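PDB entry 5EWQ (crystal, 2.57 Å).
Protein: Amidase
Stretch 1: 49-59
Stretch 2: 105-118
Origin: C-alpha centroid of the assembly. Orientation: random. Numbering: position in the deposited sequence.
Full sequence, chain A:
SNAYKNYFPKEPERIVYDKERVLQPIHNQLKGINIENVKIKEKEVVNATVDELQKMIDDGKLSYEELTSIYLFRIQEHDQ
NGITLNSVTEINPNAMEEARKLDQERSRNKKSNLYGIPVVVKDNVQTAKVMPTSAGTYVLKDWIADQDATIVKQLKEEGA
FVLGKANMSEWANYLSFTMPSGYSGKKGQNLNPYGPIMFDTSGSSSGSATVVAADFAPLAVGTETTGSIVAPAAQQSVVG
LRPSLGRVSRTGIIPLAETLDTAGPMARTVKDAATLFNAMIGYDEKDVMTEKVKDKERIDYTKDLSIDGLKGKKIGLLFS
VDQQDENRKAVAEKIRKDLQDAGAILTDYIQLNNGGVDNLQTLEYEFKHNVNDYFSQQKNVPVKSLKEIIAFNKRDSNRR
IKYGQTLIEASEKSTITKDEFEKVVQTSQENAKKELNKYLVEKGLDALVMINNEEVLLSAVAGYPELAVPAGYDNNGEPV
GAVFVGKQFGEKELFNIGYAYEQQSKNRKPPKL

Stretch 1 (49-59) TVDELQKMIDD
Stretch 2, residues 105-118: ERSRNKKSNLYGIP

A short helix packs one side against an irregular, turn-rich segment, through a small apolar patch, a central glutamine and a salt bridge, burying 424 Å² in all. Stretch 1 becomes helical at Val50. Thr49 is its N-cap, chi1 p, and its OG1 accepts a weak capping bond from Glu52 N at 3.4 Å. In stretch 2, residues 106-109 are helical. Lys110 leaves helical phi/psi, at -62/134. A type I turn then runs from Ser112 to Tyr115 and a type II turn from Leu114 to Ile117. Gly116 has phi/psi 80/-6, and such a positive phi favours glycine.

The stretches run in opposite senses: Asp51 CA lies 7.3 Å from Asn113 CA, and Asp58 CA 9.5 Å from Ser107 CA.

Val50 (chi1 t) and Ile117 (m, m) both point toward the other stretch. Val50 CG1 meets Ile117 CD1 at 4.0 Å, so two buried branched side chains fill the space between the backbones.

Gln54 is buried and has the largest covered area, 80 Å². Its CA-to-CB bond points sideways, but chi1 m and chi2 m bring the amide nearer to stretch 2. An amide suits this place because it can both donate and accept. Gln54 NE2 donates to Asn113 O at 2.7 Å, and weakly to Tyr115 O at 3.5 Å. Gln54 OE1 accepts a weak bond from Lys110 NZ at 3.4 Å. Lys110 reaches it with rotamers t, p, t, m.

Arg106 points toward the helix, extended through chi1 to chi3 (t, t, t), with chi4 at 77°. Its NH2 makes a salt bridge to Asp58 OD1, modelled very short at 2.3 Å. Asp58 has chi1 m and lies at the guanidinium edge. Ile57 (p, t) covers one face, with CG1 3.3 Å from Arg106 NH2.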

# COMPACT_ATOMS: atom_id res chain seq x y z
N THR A 49 -3.05 -18.28 0.25
CA THR A 49 -3.76 -17.25 1.00
C THR A 49 -3.54 -17.42 2.50
O THR A 49 -2.95 -18.41 2.94
CB THR A 49 -5.27 -17.26 0.71
OG1 THR A 49 -5.85 -18.46 1.24
CG2 THR A 49 -5.52 -17.20 -0.79
N VAL A 50 -4.01 -16.46 3.28
CA VAL A 50 -3.86 -16.49 4.73
C VAL A 50 -4.61 -17.68 5.34
O VAL A 50 -4.08 -18.38 6.20
CB VAL A 50 -4.36 -15.19 5.38
CG1 VAL A 50 -4.28 -15.28 6.90
CG2 VAL A 50 -3.55 -14.00 4.88
N ASP A 51 -5.83 -17.90 4.87
CA ASP A 51 -6.65 -19.02 5.35
C ASP A 51 -5.98 -20.36 5.09
O ASP A 51 -6.10 -21.29 5.89
CB ASP A 51 -8.03 -18.98 4.69
CG ASP A 51 -8.89 -17.84 5.19
OD1 ASP A 51 -8.94 -17.63 6.42
OD2 ASP A 51 -9.50 -17.14 4.35
N GLU A 52 -5.28 -20.46 3.96
CA GLU A 52 -4.58 -21.70 3.61
C GLU A 52 -3.33 -21.89 4.46
O GLU A 52 -2.95 -23.02 4.77
CB GLU A 52 -4.21 -21.69 2.12
CG GLU A 52 -5.40 -21.65 1.19
CD GLU A 52 -5.00 -21.59 -0.27
OE1 GLU A 52 -3.80 -21.77 -0.57
OE2 GLU A 52 -5.89 -21.37 -1.12
N LEU A 53 -2.70 -20.78 4.84
CA LEU A 53 -1.52 -20.83 5.69
C LEU A 53 -1.88 -21.28 7.10
O LEU A 53 -1.09 -21.96 7.76
CB LEU A 53 -0.83 -19.46 5.74
CG LEU A 53 -0.15 -18.98 4.46
CD1 LEU A 53 0.43 -17.59 4.65
CD2 LEU A 53 0.94 -19.96 4.04
N GLN A 54 -3.07 -20.91 7.55
CA GLN A 54 -3.54 -21.31 8.87
C GLN A 54 -3.88 -22.79 8.91
O GLN A 54 -3.82 -23.43 9.95
CB GLN A 54 -4.76 -20.48 9.28
CG GLN A 54 -4.52 -18.97 9.33
CD GLN A 54 -3.74 -18.52 10.55
OE1 GLN A 54 -3.23 -19.34 11.32
NE2 GLN A 54 -3.64 -17.21 10.73
N LYS A 55 -4.25 -23.34 7.75
CA LYS A 55 -4.57 -24.76 7.65
C LYS A 55 -3.30 -25.60 7.63
O LYS A 55 -3.30 -26.74 8.10
CB LYS A 55 -5.40 -25.03 6.39
CG LYS A 55 -6.79 -24.40 6.41
CD LYS A 55 -7.54 -24.67 5.12
N MSE A 56 -2.23 -25.04 7.08
CA MSE A 56 -0.96 -25.75 6.99
C MSE A 56 -0.29 -25.92 8.35
O MSE A 56 0.52 -26.82 8.54
CB MSE A 56 -0.01 -25.01 6.04
CG MSE A 56 -0.40 -25.09 4.58
SE MSE A 56 0.89 -24.20 3.42
CE MSE A 56 2.52 -25.05 4.07
N ILE A 57 -0.64 -25.05 9.29
CA ILE A 57 -0.05 -25.10 10.62
C ILE A 57 -0.98 -25.80 11.61
O ILE A 57 -0.54 -26.26 12.67
CB ILE A 57 0.28 -23.68 11.14
CG1 ILE A 57 -0.99 -22.84 11.25
CG2 ILE A 57 1.28 -23.00 10.22
CD1 ILE A 57 -0.73 -21.39 11.55
N ASP A 58 -2.26 -25.89 11.26
CA ASP A 58 -3.22 -26.63 12.08
C ASP A 58 -3.04 -28.13 11.89
O ASP A 58 -3.30 -28.92 12.80
CB ASP A 58 -4.65 -26.22 11.73
CG ASP A 58 -5.04 -24.87 12.32
OD1 ASP A 58 -4.47 -24.49 13.36
OD2 ASP A 58 -5.91 -24.20 11.73
N ASP A 59 -2.59 -28.51 10.70
CA ASP A 59 -2.36 -29.92 10.39
C ASP A 59 -0.97 -30.35 10.84
O ASP A 59 -0.65 -31.54 10.84
CB ASP A 59 -2.53 -30.17 8.89
CG ASP A 59 -3.90 -29.76 8.38
OD1 ASP A 59 -4.85 -29.71 9.19
OD2 ASP A 59 -4.02 -29.48 7.16
N GLU A 105 2.40 -19.81 22.27
CA GLU A 105 1.12 -19.38 22.79
C GLU A 105 0.03 -19.47 21.73
O GLU A 105 -1.01 -18.82 21.84
CB GLU A 105 1.21 -17.94 23.32
CG GLU A 105 2.36 -17.70 24.28
CD GLU A 105 2.41 -16.28 24.79
OE1 GLU A 105 3.49 -15.83 25.22
OE2 GLU A 105 1.36 -15.60 24.76
N ARG A 106 0.27 -20.27 20.70
CA ARG A 106 -0.67 -20.40 19.59
C ARG A 106 -1.99 -21.01 20.03
O ARG A 106 -3.03 -20.36 19.97
CB ARG A 106 -0.06 -21.24 18.46
CG ARG A 106 -1.08 -21.68 17.43
CD ARG A 106 -0.44 -22.04 16.10
NE ARG A 106 -1.41 -22.65 15.20
CZ ARG A 106 -2.34 -21.97 14.52
NH1 ARG A 106 -2.43 -20.65 14.65
NH2 ARG A 106 -3.18 -22.61 13.72
N SER A 107 -1.95 -22.26 20.50
CA SER A 107 -3.17 -22.99 20.85
C SER A 107 -3.92 -22.38 22.03
O SER A 107 -5.04 -22.78 22.34
CB SER A 107 -2.84 -24.45 21.15
OG SER A 107 -1.94 -24.55 22.24
N ARG A 108 -3.30 -21.40 22.68
CA ARG A 108 -3.90 -20.77 23.85
C ARG A 108 -4.43 -19.36 23.56
O ARG A 108 -5.44 -18.94 24.13
CB ARG A 108 -2.89 -20.71 25.00
N ASN A 109 -3.75 -18.64 22.68
CA ASN A 109 -4.09 -17.24 22.43
C ASN A 109 -4.62 -16.96 21.02
O ASN A 109 -4.92 -15.82 20.68
CB ASN A 109 -2.87 -16.35 22.70
N LYS A 110 -4.72 -18.00 20.20
CA LYS A 110 -5.26 -17.87 18.84
C LYS A 110 -6.71 -17.40 18.88
O LYS A 110 -7.52 -17.91 19.65
CB LYS A 110 -5.16 -19.20 18.09
CG LYS A 110 -5.83 -19.21 16.73
CD LYS A 110 -5.11 -18.32 15.73
CE LYS A 110 -5.67 -18.50 14.33
NZ LYS A 110 -5.51 -19.89 13.84
N LYS A 111 -7.04 -16.41 18.05
CA LYS A 111 -8.39 -15.87 18.02
C LYS A 111 -8.72 -15.22 16.67
O LYS A 111 -9.86 -15.29 16.20
CB LYS A 111 -8.57 -14.85 19.15
CG LYS A 111 -10.00 -14.35 19.31
CD LYS A 111 -10.11 -13.38 20.47
CE LYS A 111 -11.53 -12.88 20.64
NZ LYS A 111 -11.65 -11.93 21.78
N SER A 112 -7.72 -14.59 16.06
CA SER A 112 -7.93 -13.88 14.80
C SER A 112 -7.21 -14.56 13.64
O SER A 112 -6.31 -15.38 13.84
CB SER A 112 -7.48 -12.43 14.92
N ASN A 113 -7.60 -14.20 12.42
CA ASN A 113 -6.96 -14.73 11.22
C ASN A 113 -5.54 -14.19 11.04
O ASN A 113 -4.74 -14.74 10.28
CB ASN A 113 -7.79 -14.40 9.98
CG ASN A 113 -9.03 -15.26 9.86
OD1 ASN A 113 -8.99 -16.47 10.09
ND2 ASN A 113 -10.15 -14.64 9.49
N LEU A 114 -5.24 -13.11 11.76
CA LEU A 114 -3.96 -12.42 11.62
C LEU A 114 -2.90 -12.94 12.59
O LEU A 114 -1.75 -12.50 12.55
CB LEU A 114 -4.15 -10.92 11.82
CG LEU A 114 -4.98 -10.21 10.76
CD1 LEU A 114 -5.39 -8.83 11.23
CD2 LEU A 114 -4.19 -10.11 9.47
N TYR A 115 -3.30 -13.86 13.47
CA TYR A 115 -2.39 -14.37 14.49
C TYR A 115 -1.19 -15.08 13.87
O TYR A 115 -1.34 -16.02 13.09
CB TYR A 115 -3.12 -15.33 15.43
CG TYR A 115 -2.27 -15.80 16.59
CD1 TYR A 115 -2.21 -15.07 17.78
CD2 TYR A 115 -1.51 -16.96 16.50
CE1 TYR A 115 -1.43 -15.49 18.83
CE2 TYR A 115 -0.72 -17.38 17.55
CZ TYR A 115 -0.68 -16.65 18.71
OH TYR A 115 0.10 -17.07 19.76
N GLY A 116 0.01 -14.61 14.21
CA GLY A 116 1.24 -15.22 13.75
C GLY A 116 1.62 -14.81 12.34
O GLY A 116 2.70 -15.17 11.85
N ILE A 117 0.74 -14.07 11.67
CA ILE A 117 0.99 -13.64 10.30
C ILE A 117 1.94 -12.45 10.25
O ILE A 117 1.67 -11.40 10.83
CB ILE A 117 -0.32 -13.25 9.59
CG1 ILE A 117 -1.29 -14.44 9.56
CG2 ILE A 117 -0.04 -12.76 8.18
CD1 ILE A 117 -0.75 -15.64 8.83
N PRO A 118 3.08 -12.62 9.55
CA PRO A 118 4.03 -11.53 9.35
C PRO A 118 3.48 -10.46 8.42
O PRO A 118 2.90 -10.78 7.38
CB PRO A 118 5.24 -12.23 8.72
CG PRO A 118 4.67 -13.44 8.06
CD PRO A 118 3.53 -13.88 8.93